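PDB 1Q87: 39 kDa initiator binding protein from Trichomonas vaginalis, which recognises the initiator (Inr) element of core promoters, the present chain being its C-domain. Local coordinates for residues A[56-67]-A[74-82]. Residues are numbered along the deposited sequence; the frame is centred on the assembly and turned at random.
Sequences RDFLIEKAAEYF and KQNAIEVIS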
loop_
_atom_site.group_PDB
_atom_site.type_symbol
_atom_site.label_atom_id
_atom_site.label_comp_id
_atom_site.label_asym_id
_atom_site.label_seq_id
_atom_site.Cartn_x
_atom_site.Cartn_y
_atom_site.Cartn_z
ATOM N N ARG A 56 19.815 -0.676 -6.320
ATOM C CA ARG A 56 18.692 -0.009 -5.701
ATOM C C ARG A 56 18.268 1.263 -6.418
ATOM O O ARG A 56 17.098 1.437 -6.736
ATOM C CB ARG A 56 19.007 0.315 -4.243
ATOM C CG ARG A 56 17.772 0.748 -3.474
ATOM C CD ARG A 56 18.129 1.160 -2.099
ATOM N NE ARG A 56 16.933 1.288 -1.274
ATOM C CZ ARG A 56 16.331 2.437 -1.013
ATOM N NH1 ARG A 56 16.833 3.556 -1.520
ATOM N NH2 ARG A 56 15.230 2.454 -0.254
ATOM N N ASP A 57 19.228 2.140 -6.666
ATOM C CA ASP A 57 18.959 3.408 -7.323
ATOM C C ASP A 57 18.394 3.291 -8.725
ATOM O O ASP A 57 17.537 4.078 -9.114
ATOM C CB ASP A 57 20.221 4.257 -7.342
ATOM C CG ASP A 57 20.494 4.907 -5.999
ATOM O OD1 ASP A 57 21.606 5.453 -5.830
ATOM O OD2 ASP A 57 19.596 4.870 -5.114
ATOM N N PHE A 58 18.875 2.316 -9.484
ATOM C CA PHE A 58 18.395 2.112 -10.830
ATOM C C PHE A 58 16.898 1.739 -10.882
ATOM O O PHE A 58 16.164 2.235 -11.748
ATOM C CB PHE A 58 19.254 1.040 -11.492
ATOM C CG PHE A 58 18.801 0.652 -12.866
ATOM C CD1 PHE A 58 17.881 -0.376 -13.051
ATOM C CD2 PHE A 58 19.305 1.294 -13.973
ATOM C CE1 PHE A 58 17.472 -0.765 -14.326
ATOM C CE2 PHE A 58 18.900 0.914 -15.238
ATOM C CZ PHE A 58 17.982 -0.122 -15.414
ATOM N N LEU A 59 16.458 0.884 -9.951
ATOM C CA LEU A 59 15.073 0.445 -9.901
ATOM C C LEU A 59 14.146 1.583 -9.534
ATOM O O LEU A 59 13.117 1.801 -10.171
ATOM C CB LEU A 59 14.876 -0.667 -8.879
ATOM C CG LEU A 59 13.402 -1.051 -8.815
ATOM C CD1 LEU A 59 13.088 -1.788 -10.080
ATOM C CD2 LEU A 59 13.062 -1.906 -7.620
ATOM N N ILE A 60 14.521 2.292 -8.486
ATOM C CA ILE A 60 13.745 3.396 -8.000
ATOM C C ILE A 60 13.630 4.481 -9.076
ATOM O O ILE A 60 12.579 5.068 -9.275
ATOM C CB ILE A 60 14.406 3.937 -6.718
ATOM C CG1 ILE A 60 14.293 2.874 -5.623
ATOM C CG2 ILE A 60 13.783 5.265 -6.279
ATOM C CD1 ILE A 60 14.720 3.353 -4.247
ATOM N N GLU A 61 14.714 4.717 -9.797
ATOM C CA GLU A 61 14.739 5.737 -10.840
ATOM C C GLU A 61 13.798 5.339 -11.980
ATOM O O GLU A 61 12.979 6.142 -12.396
ATOM C CB GLU A 61 16.182 5.914 -11.335
ATOM C CG GLU A 61 16.590 7.331 -11.649
ATOM C CD GLU A 61 16.943 7.528 -13.116
ATOM O OE1 GLU A 61 17.383 8.649 -13.468
ATOM O OE2 GLU A 61 16.778 6.571 -13.912
ATOM N N LYS A 62 13.905 4.107 -12.482
ATOM C CA LYS A 62 13.006 3.663 -13.556
ATOM C C LYS A 62 11.566 3.651 -13.077
ATOM O O LYS A 62 10.661 4.098 -13.793
ATOM C CB LYS A 62 13.346 2.262 -14.059
ATOM C CG LYS A 62 14.741 2.140 -14.702
ATOM C CD LYS A 62 14.945 3.237 -15.717
ATOM C CE LYS A 62 16.349 3.251 -16.289
ATOM N NZ LYS A 62 16.521 4.425 -17.194
ATOM N N ALA A 63 11.357 3.166 -11.859
ATOM C CA ALA A 63 10.012 3.099 -11.310
ATOM C C ALA A 63 9.447 4.521 -11.180
ATOM O O ALA A 63 8.277 4.750 -11.512
ATOM C CB ALA A 63 10.002 2.384 -9.958
ATOM N N ALA A 64 10.276 5.473 -10.750
ATOM C CA ALA A 64 9.784 6.832 -10.609
ATOM C C ALA A 64 9.255 7.337 -11.943
ATOM O O ALA A 64 8.089 7.763 -12.052
ATOM C CB ALA A 64 10.891 7.781 -10.073
ATOM N N GLU A 65 10.104 7.247 -12.958
ATOM C CA GLU A 65 9.746 7.715 -14.263
ATOM C C GLU A 65 8.443 7.115 -14.705
ATOM O O GLU A 65 7.621 7.789 -15.298
ATOM C CB GLU A 65 10.810 7.336 -15.297
ATOM C CG GLU A 65 12.095 8.164 -15.306
ATOM C CD GLU A 65 13.264 7.408 -15.975
ATOM O OE1 GLU A 65 13.008 6.527 -16.855
ATOM O OE2 GLU A 65 14.434 7.700 -15.612
ATOM N N TYR A 66 8.250 5.844 -14.416
ATOM C CA TYR A 66 7.071 5.159 -14.897
ATOM C C TYR A 66 5.829 5.280 -14.024
ATOM O O TYR A 66 4.721 5.153 -14.536
ATOM C CB TYR A 66 7.431 3.695 -15.117
ATOM C CG TYR A 66 6.376 2.818 -15.744
ATOM C CD1 TYR A 66 5.461 2.120 -14.965
ATOM C CD2 TYR A 66 6.354 2.610 -17.111
ATOM C CE1 TYR A 66 4.550 1.219 -15.536
ATOM C CE2 TYR A 66 5.440 1.717 -17.695
ATOM C CZ TYR A 66 4.544 1.026 -16.901
ATOM O OH TYR A 66 3.632 0.167 -17.481
ATOM N N PHE A 67 6.011 5.534 -12.728
ATOM C CA PHE A 67 4.884 5.630 -11.807
ATOM C C PHE A 67 4.455 7.061 -11.417
ATOM O O PHE A 67 3.351 7.246 -10.940
ATOM C CB PHE A 67 5.181 4.867 -10.507
ATOM C CG PHE A 67 5.371 3.384 -10.672
ATOM C CD1 PHE A 67 4.844 2.701 -11.741
ATOM C CD2 PHE A 67 6.072 2.667 -9.702
ATOM C CE1 PHE A 67 5.006 1.350 -11.845
ATOM C CE2 PHE A 67 6.240 1.331 -9.794
ATOM C CZ PHE A 67 5.709 0.657 -10.862
ATOM N N LYS A 74 10.207 14.318 -10.946
ATOM C CA LYS A 74 10.853 13.017 -10.853
ATOM C C LYS A 74 11.547 12.820 -9.506
ATOM O O LYS A 74 11.507 11.732 -8.938
ATOM C CB LYS A 74 11.863 12.841 -11.988
ATOM C CG LYS A 74 12.605 11.509 -11.961
ATOM C CD LYS A 74 13.367 11.332 -13.274
ATOM C CE LYS A 74 14.249 10.081 -13.306
ATOM N NZ LYS A 74 15.167 10.100 -14.489
ATOM N N GLN A 75 12.169 13.877 -9.004
ATOM C CA GLN A 75 12.873 13.791 -7.734
ATOM C C GLN A 75 11.929 13.450 -6.621
ATOM O O GLN A 75 12.280 12.674 -5.710
ATOM C CB GLN A 75 13.587 15.095 -7.382
ATOM C CG GLN A 75 15.103 14.970 -7.478
ATOM C CD GLN A 75 15.644 13.789 -6.689
ATOM O OE1 GLN A 75 16.487 13.025 -7.189
ATOM N NE2 GLN A 75 15.166 13.631 -5.445
ATOM N N ASN A 76 10.736 14.032 -6.681
ATOM C CA ASN A 76 9.758 13.748 -5.642
ATOM C C ASN A 76 9.351 12.284 -5.647
ATOM O O ASN A 76 9.333 11.641 -4.611
ATOM C CB ASN A 76 8.508 14.602 -5.802
ATOM C CG ASN A 76 7.412 14.183 -4.859
ATOM O OD1 ASN A 76 6.430 13.556 -5.260
ATOM N ND2 ASN A 76 7.580 14.509 -3.597
ATOM N N ALA A 77 9.033 11.772 -6.826
ATOM C CA ALA A 77 8.606 10.401 -6.950
ATOM C C ALA A 77 9.710 9.476 -6.419
ATOM O O ALA A 77 9.411 8.452 -5.797
ATOM C CB ALA A 77 8.294 10.086 -8.403
ATOM N N ILE A 78 10.971 9.853 -6.658
ATOM C CA ILE A 78 12.133 9.067 -6.223
ATOM C C ILE A 78 12.227 9.051 -4.704
ATOM O O ILE A 78 12.509 8.025 -4.086
ATOM C CB ILE A 78 13.440 9.648 -6.801
ATOM C CG1 ILE A 78 13.573 9.261 -8.267
ATOM C CG2 ILE A 78 14.650 9.129 -6.034
ATOM C CD1 ILE A 78 14.833 9.827 -8.898
ATOM N N GLU A 79 11.969 10.186 -4.091
ATOM C CA GLU A 79 12.056 10.220 -2.653
ATOM C C GLU A 79 10.947 9.379 -2.036
ATOM O O GLU A 79 11.182 8.647 -1.088
ATOM C CB GLU A 79 11.994 11.667 -2.148
ATOM C CG GLU A 79 12.959 12.588 -2.891
ATOM C CD GLU A 79 13.472 13.773 -2.063
ATOM O OE1 GLU A 79 13.001 13.969 -0.910
ATOM O OE2 GLU A 79 14.357 14.506 -2.591
ATOM N N VAL A 80 9.746 9.462 -2.593
ATOM C CA VAL A 80 8.628 8.734 -2.041
ATOM C C VAL A 80 8.875 7.230 -2.132
ATOM O O VAL A 80 8.750 6.501 -1.149
ATOM C CB VAL A 80 7.341 9.044 -2.801
ATOM C CG1 VAL A 80 6.195 8.118 -2.315
ATOM C CG2 VAL A 80 6.955 10.491 -2.587
ATOM N N ILE A 81 9.205 6.767 -3.331
ATOM C CA ILE A 81 9.443 5.360 -3.549
ATOM C C ILE A 81 10.606 4.830 -2.686
ATOM O O ILE A 81 10.505 3.772 -2.060
ATOM C CB ILE A 81 9.704 5.104 -5.045
ATOM C CG1 ILE A 81 8.424 5.438 -5.829
ATOM C CG2 ILE A 81 10.074 3.627 -5.288
ATOM C CD1 ILE A 81 8.569 5.408 -7.361
ATOM N N SER A 82 11.696 5.580 -2.639
ATOM C CA SER A 82 12.851 5.166 -1.873
ATOM C C SER A 82 12.492 4.962 -0.396
ATOM O O SER A 82 13.036 4.051 0.240
ATOM C CB SER A 82 13.962 6.186 -2.006
ATOM O OG SER A 82 15.012 5.857 -1.124
#
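Arg56 runs out straight from CG to NE, with CG anti to the backbone N (chi1 -168°), a course that brings the guanidinium to Ser82, whose OG also stands anti to its own N (173°). The grip is end-on and two-pronged: NH1 donates to Ser82 OG at 3.0 Å, and NH2 donates to Ser82 O at 2.8 Å, meeting a lone pair in the carbonyl plane. Ile60 CD1 lies over one guanidinium face, toward its rim, and also presses on Ser82 CA at 3.5 Å. The other branch of Ile60, CG2, faces Ile78 CG2 and, slightly farther off, Ile81 CG2. Next along the helix comes a knobs-into-holes pair. Ala64 CB drops among Lys74, Ala77, Ile78 and Ile81, 3.6 Å from Ile78 CG1; in return Ile81 sits among Ile60, Ala63, Ala64 and Phe67, its CD1 3.7 Å from Ala64 CA and at the ring edge of Phe67. Small alanines meeting at the crossing let the axes close to 8.6 Å. Beside this apolar core, the extended Lys74 lies alongside Glu65 and crosses Glu61. Its NZ makes salt bridges to both carboxylates, reaching Glu61 OE1 at 2.8 Å from above the carboxylate plane and Glu65 OE2 at 2.7 Å on the anti side; the shared ammonium probably offsets the repulsion between Glu61 OE2 and Glu65 OE2, two acceptors that lie close without bonding. A six-residue loop joins helix 56-67 to helix 74-84, and the two cross steeply, their directions 123° apart over the segments. Arg56 NH2 also bonds Met85 O, and Ser82 O takes a second bond from Gln88 NE2. Beyond Ile81, Phe67 packs against helices 29-47, 95-105 and 111-123, while strand 53-55 leads directly into Arg56 and pairs with strand 92-94.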